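Local coordinates for protein (R)-S-adenosyl-L-methionine hydrolase (Thermus thermophilus, PDB 2CW5) that hydrolyses S-adenosyl-L-methionine to adenosine and L-methionine as a homotrimer, and lacks the chlorinase and fluorinase activities of related enzymes, at residues A48-F53 and A228-V233; F96-L101 and L166-T171; L110-R115 and L154-P159. One frame throughout, in Å; residues are numbered along the deposited sequence.

Interaction 1 of 3, residues A48-F53 and A228-V233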
ATOM      1  N   ALA C  48      10.639   5.119 -11.989  1.00 17.90           N
ATOM      2  CA  ALA C  48       9.613   6.133 -11.774  1.00 18.90           C
ATOM      3  C   ALA C  48       9.308   6.907 -13.048  1.00 18.93           C
ATOM      4  O   ALA C  48       8.145   7.217 -13.328  1.00 16.93           O
ATOM      5  CB  ALA C  48      10.046   7.091 -10.660  1.00 19.87           C
ATOM      6  N   ALA C  49      10.346   7.224 -13.824  1.00 17.52           N
ATOM      7  CA  ALA C  49      10.149   7.955 -15.078  1.00 16.93           C
ATOM      8  C   ALA C  49       9.263   7.137 -16.006  1.00 16.66           C
ATOM      9  O   ALA C  49       8.377   7.676 -16.674  1.00 17.77           O
ATOM     10  CB  ALA C  49      11.493   8.221 -15.765  1.00 16.74           C
ATOM     11  N   TYR C  50       9.508   5.833 -16.054  1.00 15.34           N
ATOM     12  CA  TYR C  50       8.720   4.965 -16.925  1.00 16.60           C
ATOM     13  C   TYR C  50       7.267   4.877 -16.463  1.00 16.83           C
ATOM     14  O   TYR C  50       6.349   4.927 -17.286  1.00 19.20           O
ATOM     15  CB  TYR C  50       9.329   3.557 -17.003  1.00 19.68           C
ATOM     16  CG  TYR C  50       8.547   2.637 -17.924  1.00 21.68           C
ATOM     17  CD1 TYR C  50       8.401   2.941 -19.280  1.00 21.99           C
ATOM     18  CD2 TYR C  50       7.910   1.496 -17.433  1.00 25.12           C
ATOM     19  CE1 TYR C  50       7.639   2.139 -20.121  1.00 25.79           C
ATOM     20  CE2 TYR C  50       7.139   0.680 -18.274  1.00 25.25           C
ATOM     21  CZ  TYR C  50       7.009   1.012 -19.614  1.00 27.25           C
ATOM     22  OH  TYR C  50       6.248   0.231 -20.454  1.00 28.77           O
ATOM     23  N   ALA C  51       7.054   4.750 -15.153  1.00 17.36           N
ATOM     24  CA  ALA C  51       5.698   4.664 -14.614  1.00 19.81           C
ATOM     25  C   ALA C  51       4.859   5.877 -15.031  1.00 20.65           C
ATOM     26  O   ALA C  51       3.684   5.740 -15.365  1.00 19.11           O
ATOM     27  CB  ALA C  51       5.738   4.551 -13.090  1.00 18.47           C
ATOM     28  N   LEU C  52       5.461   7.063 -14.998  1.00 19.76           N
ATOM     29  CA  LEU C  52       4.758   8.278 -15.398  1.00 21.06           C
ATOM     30  C   LEU C  52       4.438   8.220 -16.890  1.00 21.82           C
ATOM     31  O   LEU C  52       3.334   8.544 -17.312  1.00 20.74           O
ATOM     32  CB  LEU C  52       5.613   9.511 -15.088  1.00 20.45           C
ATOM     33  CG  LEU C  52       5.830   9.792 -13.594  1.00 21.39           C
ATOM     34  CD1 LEU C  52       6.841  10.926 -13.421  1.00 21.15           C
ATOM     35  CD2 LEU C  52       4.501  10.158 -12.942  1.00 20.94           C
ATOM     36  N   PHE C  53       5.423   7.799 -17.680  1.00 19.76           N
ATOM     37  CA  PHE C  53       5.285   7.664 -19.128  1.00 21.69           C
ATOM     38  C   PHE C  53       4.108   6.745 -19.462  1.00 21.07           C
ATOM     39  O   PHE C  53       3.304   7.021 -20.353  1.00 19.47           O
ATOM     40  CB  PHE C  53       6.582   7.067 -19.680  1.00 20.95           C
ATOM     41  CG  PHE C  53       6.569   6.813 -21.155  1.00 23.56           C
ATOM     42  CD1 PHE C  53       6.761   7.855 -22.059  1.00 22.75           C
ATOM     43  CD2 PHE C  53       6.413   5.518 -21.644  1.00 23.41           C
ATOM     44  CE1 PHE C  53       6.802   7.608 -23.431  1.00 25.17           C
ATOM     45  CE2 PHE C  53       6.453   5.259 -23.018  1.00 25.33           C
ATOM     46  CZ  PHE C  53       6.649   6.308 -23.912  1.00 25.70           C
ATOM     47  N   ALA C 228       3.253  -0.009 -23.368  1.00 33.77           N
ATOM     48  CA  ALA C 228       3.574   1.410 -23.516  1.00 32.11           C
ATOM     49  C   ALA C 228       4.266   1.695 -24.843  1.00 31.84           C
ATOM     50  O   ALA C 228       4.727   2.810 -25.084  1.00 32.43           O
ATOM     51  CB  ALA C 228       4.452   1.875 -22.353  1.00 33.99           C
ATOM     52  N   GLY C 229       4.339   0.682 -25.701  1.00 28.66           N
ATOM     53  CA  GLY C 229       4.970   0.850 -26.998  1.00 27.83           C
ATOM     54  C   GLY C 229       6.470   0.611 -27.025  1.00 26.92           C
ATOM     55  O   GLY C 229       7.125   0.895 -28.028  1.00 27.25           O
ATOM     56  N   LEU C 230       7.025   0.099 -25.930  1.00 26.51           N
ATOM     57  CA  LEU C 230       8.459  -0.176 -25.867  1.00 26.02           C
ATOM     58  C   LEU C 230       8.707  -1.679 -25.859  1.00 26.45           C
ATOM     59  O   LEU C 230       7.914  -2.446 -25.301  1.00 26.96           O
ATOM     60  CB  LEU C 230       9.066   0.451 -24.610  1.00 25.18           C
ATOM     61  CG  LEU C 230       8.981   1.976 -24.507  1.00 26.74           C
ATOM     62  CD1 LEU C 230       9.598   2.441 -23.189  1.00 25.75           C
ATOM     63  CD2 LEU C 230       9.701   2.606 -25.690  1.00 24.00           C
ATOM     64  N   LEU C 231       9.802  -2.106 -26.480  1.00 26.51           N
ATOM     65  CA  LEU C 231      10.124  -3.528 -26.523  1.00 27.54           C
ATOM     66  C   LEU C 231      10.441  -4.004 -25.111  1.00 28.32           C
ATOM     67  O   LEU C 231      11.124  -3.318 -24.351  1.00 27.36           O
ATOM     68  CB  LEU C 231      11.319  -3.791 -27.454  1.00 28.60           C
ATOM     69  CG  LEU C 231      11.741  -5.260 -27.640  1.00 30.21           C
ATOM     70  CD1 LEU C 231      12.494  -5.427 -28.949  1.00 32.05           C
ATOM     71  CD2 LEU C 231      12.600  -5.709 -26.472  1.00 32.03           C
ATOM     72  N   GLU C 232       9.928  -5.178 -24.761  1.00 27.13           N
ATOM     73  CA  GLU C 232      10.156  -5.744 -23.441  1.00 27.60           C
ATOM     74  C   GLU C 232      10.701  -7.162 -23.556  1.00 29.35           C
ATOM     75  O   GLU C 232      10.516  -7.823 -24.576  1.00 29.49           O
ATOM     76  CB  GLU C 232       8.847  -5.756 -22.642  1.00 29.41           C
ATOM     77  CG  GLU C 232       8.398  -4.380 -22.157  1.00 31.28           C
ATOM     78  CD  GLU C 232       7.044  -4.404 -21.459  1.00 32.10           C
ATOM     79  OE1 GLU C 232       6.757  -5.377 -20.730  1.00 34.30           O
ATOM     80  OE2 GLU C 232       6.274  -3.436 -21.625  1.00 32.49           O
ATOM     81  N   VAL C 233      11.386  -7.607 -22.506  1.00 29.56           N
ATOM     82  CA  VAL C 233      11.954  -8.952 -22.442  1.00 30.20           C
ATOM     83  C   VAL C 233      11.462  -9.607 -21.158  1.00 32.58           C
ATOM     84  O   VAL C 233      11.739  -9.122 -20.059  1.00 31.88           O
ATOM     85  CB  VAL C 233      13.498  -8.923 -22.413  1.00 28.70           C
ATOM     86  CG1 VAL C 233      14.044 -10.330 -22.150  1.00 29.57           C
ATOM     87  CG2 VAL C 233      14.031  -8.399 -23.735  1.00 27.12           C
TER
HETATM   88  O   HOH W   1       5.800  -1.010 -23.120  1.00 28.26           O
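A single water between Y50 and E232 is gripped by four groups. It accepts the backbone N-H of A228 (N to water O 2.7 Å) and that of L230 (N to water O 3.3 Å), and it donates to E232 OE2 at 2.9 Å. The hydroxyl of Y50 closes the set, OH lying 3.0 Å from the water. The phenol and the carboxylate cross at about a right angle, and the water relays between them. In Y50, CG stands anti to the backbone N (chi1 -179°), and the far end of the ring meets the turn before strand 231-235. That turn fits closely. The CB of A228 lies 3.1 Å from Y50 OH, so the small methyl sits close to the hydroxyl. L230 slides past the ring in the opposite direction, its CD1 3.7 Å from Y50 CE1, and F53 adds its CE2 at 4.0 Å from A228 CB. A phenylalanine in place of Y50 could keep the ring carbons against L230, but would probably leave the water without its partner on the helix and E232 without its link to it. The other carboxylate oxygen, E232 OE1, has a weak hydrogen bond to Y224. By similarity E232 binds S-adenosyl-L-methionine, with N186 and S227 close by, so the contact joins the N-terminal domain to what is probably the substrate-binding region of the C-terminal one. Y50 and the water would probably act as a second shell, holding OE2 while the side chains around it make mostly apolar contacts.

Interaction 2 of 3, residues F96-L101 and L166-T171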
ATOM      1  N   PHE C  96      10.752  13.475 -14.598  1.00 18.32           N
ATOM      2  CA  PHE C  96       9.732  13.704 -15.624  1.00 17.97           C
ATOM      3  C   PHE C  96      10.208  13.616 -17.086  1.00 17.96           C
ATOM      4  O   PHE C  96       9.454  13.954 -17.993  1.00 18.23           O
ATOM      5  CB  PHE C  96       9.093  15.083 -15.404  1.00 19.75           C
ATOM      6  CG  PHE C  96       8.336  15.217 -14.104  1.00 20.69           C
ATOM      7  CD1 PHE C  96       7.144  14.533 -13.901  1.00 20.14           C
ATOM      8  CD2 PHE C  96       8.808  16.052 -13.093  1.00 21.57           C
ATOM      9  CE1 PHE C  96       6.423  14.675 -12.708  1.00 18.68           C
ATOM     10  CE2 PHE C  96       8.099  16.206 -11.894  1.00 21.00           C
ATOM     11  CZ  PHE C  96       6.900  15.514 -11.704  1.00 18.44           C
ATOM     12  N   THR C  97      11.441  13.161 -17.312  1.00 19.22           N
ATOM     13  CA  THR C  97      12.012  13.082 -18.663  1.00 18.50           C
ATOM     14  C   THR C  97      11.128  12.455 -19.743  1.00 18.71           C
ATOM     15  O   THR C  97      10.898  13.053 -20.802  1.00 18.37           O
ATOM     16  CB  THR C  97      13.358  12.324 -18.651  1.00 19.88           C
ATOM     17  OG1 THR C  97      14.286  13.010 -17.802  1.00 20.72           O
ATOM     18  CG2 THR C  97      13.941  12.252 -20.053  1.00 21.90           C
ATOM     19  N   LEU C  98      10.646  11.246 -19.487  1.00 18.16           N
ATOM     20  CA  LEU C  98       9.806  10.551 -20.457  1.00 18.10           C
ATOM     21  C   LEU C  98       8.438  11.211 -20.608  1.00 18.15           C
ATOM     22  O   LEU C  98       7.927  11.350 -21.723  1.00 18.60           O
ATOM     23  CB  LEU C  98       9.680   9.077 -20.056  1.00 17.10           C
ATOM     24  CG  LEU C  98      11.026   8.339 -20.114  1.00 18.92           C
ATOM     25  CD1 LEU C  98      10.853   6.899 -19.667  1.00 20.23           C
ATOM     26  CD2 LEU C  98      11.588   8.389 -21.539  1.00 21.44           C
ATOM     27  N   ALA C  99       7.845  11.630 -19.494  1.00 17.29           N
ATOM     28  CA  ALA C  99       6.554  12.304 -19.545  1.00 18.08           C
ATOM     29  C   ALA C  99       6.673  13.513 -20.469  1.00 20.72           C
ATOM     30  O   ALA C  99       5.777  13.807 -21.262  1.00 19.74           O
ATOM     31  CB  ALA C  99       6.151  12.772 -18.151  1.00 17.23           C
ATOM     32  N   TRP C 100       7.798  14.210 -20.351  1.00 19.96           N
ATOM     33  CA  TRP C 100       8.036  15.401 -21.142  1.00 20.57           C
ATOM     34  C   TRP C 100       8.217  15.147 -22.636  1.00 20.95           C
ATOM     35  O   TRP C 100       8.157  16.082 -23.433  1.00 20.88           O
ATOM     36  CB  TRP C 100       9.215  16.185 -20.549  1.00 19.19           C
ATOM     37  CG  TRP C 100       8.847  16.828 -19.228  1.00 20.19           C
ATOM     38  CD1 TRP C 100       7.583  17.096 -18.773  1.00 20.53           C
ATOM     39  CD2 TRP C 100       9.742  17.332 -18.231  1.00 19.26           C
ATOM     40  NE1 TRP C 100       7.640  17.734 -17.563  1.00 21.22           N
ATOM     41  CE2 TRP C 100       8.951  17.894 -17.205  1.00 20.67           C
ATOM     42  CE3 TRP C 100      11.138  17.362 -18.104  1.00 20.29           C
ATOM     43  CZ2 TRP C 100       9.507  18.482 -16.065  1.00 22.10           C
ATOM     44  CZ3 TRP C 100      11.693  17.947 -16.969  1.00 20.16           C
ATOM     45  CH2 TRP C 100      10.874  18.499 -15.963  1.00 20.63           C
ATOM     46  N   LEU C 101       8.429  13.889 -23.020  1.00 21.16           N
ATOM     47  CA  LEU C 101       8.540  13.558 -24.439  1.00 21.55           C
ATOM     48  C   LEU C 101       7.124  13.574 -25.003  1.00 21.90           C
ATOM     49  O   LEU C 101       6.912  13.827 -26.186  1.00 23.05           O
ATOM     50  CB  LEU C 101       9.136  12.163 -24.644  1.00 20.94           C
ATOM     51  CG  LEU C 101      10.634  11.992 -24.401  1.00 20.16           C
ATOM     52  CD1 LEU C 101      11.012  10.523 -24.569  1.00 22.57           C
ATOM     53  CD2 LEU C 101      11.413  12.874 -25.387  1.00 19.99           C
ATOM     54  N   LEU C 166      17.073  13.036 -17.842  1.00 25.57           N
ATOM     55  CA  LEU C 166      17.937  11.867 -17.777  1.00 28.22           C
ATOM     56  C   LEU C 166      18.325  11.539 -19.214  1.00 28.47           C
ATOM     57  O   LEU C 166      17.604  11.900 -20.147  1.00 29.24           O
ATOM     58  CB  LEU C 166      17.195  10.674 -17.174  1.00 27.69           C
ATOM     59  CG  LEU C 166      16.653  10.799 -15.748  1.00 29.16           C
ATOM     60  CD1 LEU C 166      15.886   9.543 -15.404  1.00 28.83           C
ATOM     61  CD2 LEU C 166      17.794  11.016 -14.765  1.00 29.19           C
ATOM     62  N   PRO C 167      19.469  10.860 -19.412  1.00 28.84           N
ATOM     63  CA  PRO C 167      19.953  10.478 -20.745  1.00 30.17           C
ATOM     64  C   PRO C 167      19.201   9.266 -21.308  1.00 29.97           C
ATOM     65  O   PRO C 167      19.792   8.211 -21.562  1.00 30.96           O
ATOM     66  CB  PRO C 167      21.431  10.183 -20.493  1.00 30.28           C
ATOM     67  CG  PRO C 167      21.406   9.583 -19.128  1.00 30.33           C
ATOM     68  CD  PRO C 167      20.464  10.511 -18.378  1.00 29.97           C
ATOM     69  N   LEU C 168      17.895   9.423 -21.500  1.00 28.20           N
ATOM     70  CA  LEU C 168      17.062   8.344 -22.020  1.00 28.37           C
ATOM     71  C   LEU C 168      16.551   8.692 -23.410  1.00 28.10           C
ATOM     72  O   LEU C 168      15.872   9.698 -23.598  1.00 30.20           O
ATOM     73  CB  LEU C 168      15.872   8.105 -21.088  1.00 27.30           C
ATOM     74  CG  LEU C 168      16.207   7.875 -19.612  1.00 30.57           C
ATOM     75  CD1 LEU C 168      14.918   7.824 -18.796  1.00 29.37           C
ATOM     76  CD2 LEU C 168      16.998   6.587 -19.463  1.00 28.84           C
ATOM     77  N   ALA C 169      16.880   7.859 -24.388  1.00 26.45           N
ATOM     78  CA  ALA C 169      16.437   8.109 -25.749  1.00 25.66           C
ATOM     79  C   ALA C 169      15.688   6.909 -26.303  1.00 24.57           C
ATOM     80  O   ALA C 169      16.234   5.809 -26.378  1.00 25.95           O
ATOM     81  CB  ALA C 169      17.636   8.426 -26.634  1.00 25.57           C
ATOM     82  N   LEU C 170      14.430   7.113 -26.674  1.00 21.23           N
ATOM     83  CA  LEU C 170      13.652   6.025 -27.257  1.00 20.90           C
ATOM     84  C   LEU C 170      14.067   6.010 -28.720  1.00 20.89           C
ATOM     85  O   LEU C 170      14.318   7.064 -29.309  1.00 18.86           O
ATOM     86  CB  LEU C 170      12.153   6.301 -27.118  1.00 19.23           C
ATOM     87  CG  LEU C 170      11.725   6.616 -25.682  1.00 20.13           C
ATOM     88  CD1 LEU C 170      10.219   6.830 -25.639  1.00 20.12           C
ATOM     89  CD2 LEU C 170      12.144   5.469 -24.746  1.00 19.13           C
ATOM     90  N   THR C 171      14.151   4.829 -29.319  1.00 20.68           N
ATOM     91  CA  THR C 171      14.589   4.765 -30.708  1.00 25.43           C
ATOM     92  C   THR C 171      14.125   3.522 -31.443  1.00 25.38           C
ATOM     93  O   THR C 171      13.849   2.491 -30.833  1.00 23.70           O
ATOM     94  CB  THR C 171      16.140   4.846 -30.788  1.00 25.16           C
ATOM     95  OG1 THR C 171      16.588   4.420 -32.079  1.00 26.89           O
ATOM     96  CG2 THR C 171      16.774   3.963 -29.726  1.00 30.26           C
TER
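T97 and L166 are joined by a nearly straight hydrogen bond at the start of the linker that runs from the N-terminal alpha/beta domain to the C-terminal beta domain, just before an inverse gamma turn centred on P167. L166 N gives its hydrogen to T97 OG1 at 2.8 Å, with an angle of 170° at the hydrogen. Threonine suits the place because its two branches do different work: OG1, anti to the carbonyl carbon (chi1 -60°), takes the N-H, while the methyl CG2 packs 3.7 Å from L166 O. Beyond the turn the linker is extended. P167 and A169 direct their side chains away from 96-101, whereas L168 and L170 direct theirs toward it, and leucine gives each enough length to reach the leucines opposite. L168 crosses L98 at about a right angle, CD1 meeting L98 CG at 4.1 Å. L170 lies obliquely against L101, the two CD1 methyls 3.9 Å apart, and its CD2 comes within 4.4 Å of CD2 of L98.

A second shell sets these groups in place. The hydroxyl of T97 is also hydrogen-bonded to the carbonyl of G94, which probably fixes its rotation, leaving OG1 to accept from L166 N. F53 of helix 45-55 touches both L98 and L170, and L179 of strand 175-181 touches both L98 and L168, so these three leucines pack against elements of both domains. Within 96-101, W100 N bonds F96 O at 2.9 Å. The indole of W100 meets Y88 edge to face. On one face of that indole, F96 CB sits 3.3 Å above the ring plane, over its centre.

Interaction 3 of 3, residues L110-R115 and L154-P159; sequences LLEPPR and LGPEVP
L111 and L154 lie side by side, pointing the same way, with L111 CD2 against L154 CD1 at 3.8 Å. Both reach A81 of the neighbouring strand 79-83, and L111 also packs on F138 and A141 of helix 133-147; branched apolar side chains suit this buried side. E112 instead crosses P156 at about a right angle, setting its OE1 3.3 Å from the ring carbon CD of P156 at the surface. L110 also meets that proline, its CB 3.6 Å from P156 CG. The L110 and V158 side chains cross at about a right angle; their methyls are modelled closer than normal contact, and L110 chi1 (-110°) is off a staggered value, so the detail is doubtful.

Between these side chains the backbones run antiparallel. L110 N bonds P156 O at 2.8 Å with an angle of 179° at the hydrogen, and E112 N bonds L154 O at 2.9 Å. At G155, CA 3.1 Å from L110 O, a CB would point at that oxygen and collide, which suits glycine. The antiparallel pairing continues past the ends of strand 107-110 and short strand 157-158, the outermost of the mixed alpha/beta sheet within this chain.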
ATOM      1  N   LEU C 110      10.124  27.721  -9.551  1.00 32.94           N
ATOM      2  CA  LEU C 110      10.791  27.234  -8.348  1.00 32.84           C
ATOM      3  C   LEU C 110       9.708  27.184  -7.277  1.00 31.59           C
ATOM      4  O   LEU C 110       8.890  28.095  -7.187  1.00 31.23           O
ATOM      5  CB  LEU C 110      11.897  28.202  -7.914  1.00 34.68           C
ATOM      6  CG  LEU C 110      13.342  27.730  -8.070  1.00 38.26           C
ATOM      7  CD1 LEU C 110      13.598  26.545  -7.146  1.00 36.84           C
ATOM      8  CD2 LEU C 110      13.603  27.356  -9.520  1.00 37.81           C
ATOM      9  N   LEU C 111       9.692  26.128  -6.471  1.00 30.55           N
ATOM     10  CA  LEU C 111       8.670  26.014  -5.436  1.00 31.81           C
ATOM     11  C   LEU C 111       9.102  26.599  -4.096  1.00 33.97           C
ATOM     12  O   LEU C 111      10.058  26.128  -3.481  1.00 34.19           O
ATOM     13  CB  LEU C 111       8.260  24.550  -5.246  1.00 28.63           C
ATOM     14  CG  LEU C 111       7.696  23.817  -6.469  1.00 27.08           C
ATOM     15  CD1 LEU C 111       7.187  22.448  -6.043  1.00 22.19           C
ATOM     16  CD2 LEU C 111       6.573  24.626  -7.090  1.00 28.11           C
ATOM     17  N   GLU C 112       8.392  27.637  -3.658  1.00 37.38           N
ATOM     18  CA  GLU C 112       8.671  28.288  -2.381  1.00 39.48           C
ATOM     19  C   GLU C 112       7.349  28.609  -1.671  1.00 40.71           C
ATOM     20  O   GLU C 112       7.166  29.704  -1.144  1.00 40.22           O
ATOM     21  CB  GLU C 112       9.467  29.579  -2.603  1.00 41.21           C
ATOM     22  CG  GLU C 112      10.659  29.415  -3.535  1.00 44.45           C
ATOM     23  CD  GLU C 112      11.593  30.614  -3.526  1.00 45.57           C
ATOM     24  OE1 GLU C 112      11.112  31.755  -3.688  1.00 46.77           O
ATOM     25  OE2 GLU C 112      12.814  30.406  -3.363  1.00 46.86           O
ATOM     26  N   PRO C 113       6.414  27.644  -1.642  1.00 40.90           N
ATOM     27  CA  PRO C 113       5.120  27.865  -0.990  1.00 41.70           C
ATOM     28  C   PRO C 113       5.234  27.912   0.532  1.00 42.50           C
ATOM     29  O   PRO C 113       6.248  27.507   1.103  1.00 41.41           O
ATOM     30  CB  PRO C 113       4.302  26.670  -1.460  1.00 41.32           C
ATOM     31  CG  PRO C 113       5.330  25.577  -1.447  1.00 39.25           C
ATOM     32  CD  PRO C 113       6.528  26.248  -2.106  1.00 40.17           C
ATOM     33  N   PRO C 114       4.194  28.422   1.207  1.00 44.02           N
ATOM     34  CA  PRO C 114       4.245  28.484   2.669  1.00 45.63           C
ATOM     35  C   PRO C 114       4.149  27.068   3.233  1.00 47.45           C
ATOM     36  O   PRO C 114       3.319  26.268   2.787  1.00 46.97           O
ATOM     37  CB  PRO C 114       3.035  29.346   3.017  1.00 45.64           C
ATOM     38  CG  PRO C 114       2.067  29.021   1.923  1.00 45.62           C
ATOM     39  CD  PRO C 114       2.945  29.014   0.695  1.00 44.57           C
ATOM     40  N   ARG C 115       5.007  26.755   4.198  1.00 48.67           N
ATOM     41  CA  ARG C 115       5.019  25.430   4.806  1.00 49.79           C
ATOM     42  C   ARG C 115       3.726  25.167   5.575  1.00 49.30           C
ATOM     43  O   ARG C 115       3.216  26.050   6.269  1.00 49.40           O
ATOM     44  CB  ARG C 115       6.213  25.296   5.754  1.00 51.98           C
ATOM     45  CG  ARG C 115       6.432  23.886   6.277  1.00 54.84           C
ATOM     46  CD  ARG C 115       7.565  23.800   7.296  1.00 57.96           C
ATOM     47  NE  ARG C 115       7.139  24.158   8.649  1.00 61.17           N
ATOM     48  CZ  ARG C 115       6.877  25.395   9.060  1.00 62.18           C
ATOM     49  NH1 ARG C 115       6.997  26.420   8.226  1.00 63.05           N
ATOM     50  NH2 ARG C 115       6.492  25.609  10.310  1.00 63.16           N
ATOM     51  N   LEU C 154       3.676  30.331  -6.931  1.00 35.27           N
ATOM     52  CA  LEU C 154       4.471  29.290  -6.280  1.00 34.73           C
ATOM     53  C   LEU C 154       5.884  29.729  -5.929  1.00 34.50           C
ATOM     54  O   LEU C 154       6.416  29.361  -4.880  1.00 35.28           O
ATOM     55  CB  LEU C 154       4.553  28.061  -7.180  1.00 34.27           C
ATOM     56  CG  LEU C 154       3.244  27.334  -7.475  1.00 35.00           C
ATOM     57  CD1 LEU C 154       3.470  26.303  -8.578  1.00 35.41           C
ATOM     58  CD2 LEU C 154       2.745  26.667  -6.198  1.00 35.05           C
ATOM     59  N   GLY C 155       6.493  30.502  -6.821  1.00 34.41           N
ATOM     60  CA  GLY C 155       7.848  30.972  -6.611  1.00 33.66           C
ATOM     61  C   GLY C 155       8.367  31.604  -7.889  1.00 33.95           C
ATOM     62  O   GLY C 155       7.593  31.806  -8.822  1.00 33.92           O
ATOM     63  N   PRO C 156       9.668  31.916  -7.974  1.00 34.35           N
ATOM     64  CA  PRO C 156      10.230  32.530  -9.181  1.00 35.58           C
ATOM     65  C   PRO C 156      10.201  31.621 -10.411  1.00 35.81           C
ATOM     66  O   PRO C 156      10.444  30.416 -10.316  1.00 34.18           O
ATOM     67  CB  PRO C 156      11.650  32.878  -8.751  1.00 35.75           C
ATOM     68  CG  PRO C 156      11.980  31.776  -7.798  1.00 36.28           C
ATOM     69  CD  PRO C 156      10.718  31.684  -6.968  1.00 35.61           C
ATOM     70  N   GLU C 157       9.899  32.202 -11.566  1.00 36.62           N
ATOM     71  CA  GLU C 157       9.859  31.436 -12.804  1.00 38.06           C
ATOM     72  C   GLU C 157      11.268  31.211 -13.337  1.00 39.05           C
ATOM     73  O   GLU C 157      12.124  32.094 -13.253  1.00 39.09           O
ATOM     74  CB  GLU C 157       9.014  32.163 -13.856  1.00 39.73           C
ATOM     75  CG  GLU C 157       9.089  31.555 -15.253  1.00 40.86           C
ATOM     76  CD  GLU C 157       8.061  32.148 -16.206  1.00 43.36           C
ATOM     77  OE1 GLU C 157       7.858  33.381 -16.173  1.00 42.61           O
ATOM     78  OE2 GLU C 157       7.468  31.383 -16.997  1.00 42.90           O
ATOM     79  N   VAL C 158      11.508  30.019 -13.872  1.00 38.05           N
ATOM     80  CA  VAL C 158      12.806  29.682 -14.434  1.00 37.98           C
ATOM     81  C   VAL C 158      12.627  29.143 -15.848  1.00 37.70           C
ATOM     82  O   VAL C 158      11.565  28.625 -16.193  1.00 37.01           O
ATOM     83  CB  VAL C 158      13.535  28.628 -13.576  1.00 38.45           C
ATOM     84  CG1 VAL C 158      13.778  29.179 -12.181  1.00 38.84           C
ATOM     85  CG2 VAL C 158      12.718  27.343 -13.516  1.00 37.45           C
ATOM     86  N   PRO C 159      13.668  29.264 -16.687  1.00 38.78           N
ATOM     87  CA  PRO C 159      13.640  28.792 -18.077  1.00 38.24           C
ATOM     88  C   PRO C 159      13.482  27.278 -18.150  1.00 37.07           C
ATOM     89  O   PRO C 159      14.200  26.551 -17.465  1.00 38.08           O
ATOM     90  CB  PRO C 159      14.995  29.242 -18.623  1.00 38.66           C
ATOM     91  CG  PRO C 159      15.344  30.429 -17.764  1.00 39.91           C
ATOM     92  CD  PRO C 159      14.942  29.946 -16.400  1.00 38.80           C
TER

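Interactions 1 and 2 lie near the centre of the chain and touch each other. Helix 45-55 of interaction 1 packs on segment 96-101 through L52 on F96 and F53 on L98, and L230 separately meets L170. Together they join the C-terminal domain and the linker leading to it to the N-terminal domain. Interaction 3, centred about 30 Å from the centre of interaction 1, stays at the outer end of the mixed alpha/beta sheet. The chemistry follows the place. Interaction 1 is buried and uses a water to satisfy polar groups; interaction 2, partly buried, combines one side-chain-to-backbone bond with leucines; interaction 3 relies on backbone pairing, with E112 and P156 meeting on its exposed side.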